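Long-range contact in carbonic anhydrase (Sordaria macrospora, PDB 4O1J), which probably catalyses the reversible hydration of carbon dioxide to hydrogencarbonate and a proton, using one zinc ion per subunit: residues C110-C115 / F196-G201. Sequence-based numbering, arbitrary orientation.
With ZN (zinc ion), chain C.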
loop_
_atom_site.group_PDB
_atom_site.type_symbol
_atom_site.label_atom_id
_atom_site.label_comp_id
_atom_site.label_asym_id
_atom_site.label_seq_id
_atom_site.Cartn_x
_atom_site.Cartn_y
_atom_site.Cartn_z
ATOM N N CYS A 110 9.340 -18.729 -0.482
ATOM C CA CYS A 110 9.217 -19.898 0.372
ATOM C C CYS A 110 7.924 -19.915 1.156
ATOM O O CYS A 110 7.709 -19.068 2.017
ATOM C CB CYS A 110 10.389 -19.975 1.343
ATOM S SG CYS A 110 10.320 -21.408 2.448
ATOM N N GLY A 111 7.093 -20.919 0.891
ATOM C CA GLY A 111 5.921 -21.144 1.717
ATOM C C GLY A 111 6.237 -22.231 2.714
ATOM O O GLY A 111 7.269 -22.877 2.586
ATOM N N HIS A 112 5.371 -22.427 3.706
ATOM C CA HIS A 112 5.620 -23.435 4.727
ATOM C C HIS A 112 4.343 -24.051 5.291
ATOM O O HIS A 112 3.241 -23.534 5.101
ATOM C CB HIS A 112 6.426 -22.841 5.878
ATOM C CG HIS A 112 5.624 -21.950 6.773
ATOM N ND1 HIS A 112 4.972 -22.416 7.895
ATOM C CD2 HIS A 112 5.376 -20.621 6.721
ATOM C CE1 HIS A 112 4.354 -21.414 8.491
ATOM N NE2 HIS A 112 4.583 -20.312 7.798
ATOM N N SER A 113 4.521 -25.163 5.998
ATOM C CA SER A 113 3.436 -25.880 6.651
ATOM C C SER A 113 3.020 -25.212 7.964
ATOM O O SER A 113 3.814 -24.513 8.593
ATOM C CB SER A 113 3.853 -27.333 6.897
ATOM O OG SER A 113 5.106 -27.405 7.560
ATOM N N ALA A 114 1.775 -25.446 8.371
ATOM C CA ALA A 114 1.194 -24.851 9.580
ATOM C C ALA A 114 1.202 -23.324 9.503
ATOM O O ALA A 114 1.439 -22.643 10.501
ATOM C CB ALA A 114 1.925 -25.327 10.832
ATOM N N CYS A 115 0.940 -22.796 8.309
ATOM C CA CYS A 115 0.863 -21.360 8.111
ATOM C C CYS A 115 -0.462 -20.821 8.647
ATOM O O CYS A 115 -1.542 -21.248 8.225
ATOM C CB CYS A 115 1.022 -21.016 6.630
ATOM S SG CYS A 115 1.315 -19.267 6.285
ATOM N N PHE A 196 8.932 -25.160 2.812
ATOM C CA PHE A 196 9.589 -25.555 4.040
ATOM C C PHE A 196 8.615 -26.341 4.895
ATOM O O PHE A 196 7.642 -25.790 5.417
ATOM C CB PHE A 196 10.083 -24.320 4.790
ATOM C CG PHE A 196 10.618 -24.607 6.163
ATOM C CD1 PHE A 196 11.736 -25.418 6.334
ATOM C CD2 PHE A 196 10.014 -24.053 7.283
ATOM C CE1 PHE A 196 12.240 -25.675 7.596
ATOM C CE2 PHE A 196 10.508 -24.305 8.545
ATOM C CZ PHE A 196 11.625 -25.119 8.704
ATOM N N ASP A 197 8.889 -27.631 5.048
ATOM C CA ASP A 197 8.030 -28.478 5.845
ATOM C C ASP A 197 8.595 -28.571 7.259
ATOM O O ASP A 197 9.611 -29.222 7.489
ATOM C CB ASP A 197 7.904 -29.850 5.200
ATOM C CG ASP A 197 6.532 -30.438 5.379
ATOM O OD1 ASP A 197 6.274 -31.001 6.467
ATOM O OD2 ASP A 197 5.709 -30.321 4.436
ATOM N N ILE A 198 7.927 -27.919 8.201
ATOM C CA ILE A 198 8.452 -27.752 9.554
ATOM C C ILE A 198 8.619 -29.071 10.306
ATOM O O ILE A 198 9.575 -29.244 11.064
ATOM C CB ILE A 198 7.551 -26.805 10.374
ATOM C CG1 ILE A 198 7.428 -25.460 9.652
ATOM C CG2 ILE A 198 8.102 -26.598 11.774
ATOM C CD1 ILE A 198 6.646 -24.425 10.405
ATOM N N GLY A 199 7.703 -30.006 10.075
ATOM C CA GLY A 199 7.781 -31.314 10.699
ATOM C C GLY A 199 9.096 -32.047 10.497
ATOM O O GLY A 199 9.592 -32.695 11.420
ATOM N N CYS A 200 9.674 -31.953 9.302
ATOM C CA CYS A 200 10.944 -32.634 9.043
ATOM C C CYS A 200 12.100 -31.648 8.873
ATOM O O CYS A 200 13.255 -32.054 8.766
ATOM C CB CYS A 200 10.836 -33.552 7.815
ATOM S SG CYS A 200 10.389 -32.781 6.241
ATOM N N GLY A 201 11.780 -30.357 8.859
ATOM C CA GLY A 201 12.781 -29.308 8.760
ATOM C C GLY A 201 13.435 -29.184 7.396
ATOM O O GLY A 201 14.447 -28.494 7.248
HETATM ZN ZN ZN C . 3.002 -18.669 7.820
#
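S113 and F196 meet where two neighbouring parallel strands run out into loops, and a side chain carries on the backbone pairing. The backbone of F196 hydrogen-bonds to both neighbours of its bridge partner H112: its N donates to G111 O (2.8 Å, nearly straight at 171°), and its O accepts from S113 N at 3.2 Å. Two residues on, at I198, the hydroxyl of S113 takes the place that the carbonyl of S113 would fill if the ladder continued. With OG placed between its own backbone N and carbonyl carbon (chi1 51°), S113 accepts the N-H of I198 at 2.9 Å. An alanine here would probably leave that N-H without its acceptor and the start of the loop less firmly tied to S113. In this beta-class carbonic anhydrase the strands are 106-112 and 190-197, and the first leads directly into the metal site: H112 NE2 and C115 SG bind the zinc ion together with C56. The side chains of I198 and H112 lie side by side and point the same way, I198 CD1 being 3.6 Å from H112 ND1. F196 turns its ring edge to H112, CD2 lying 4.0 Å from H112 CB, while F196 CB lies 3.7 Å from C110 SG.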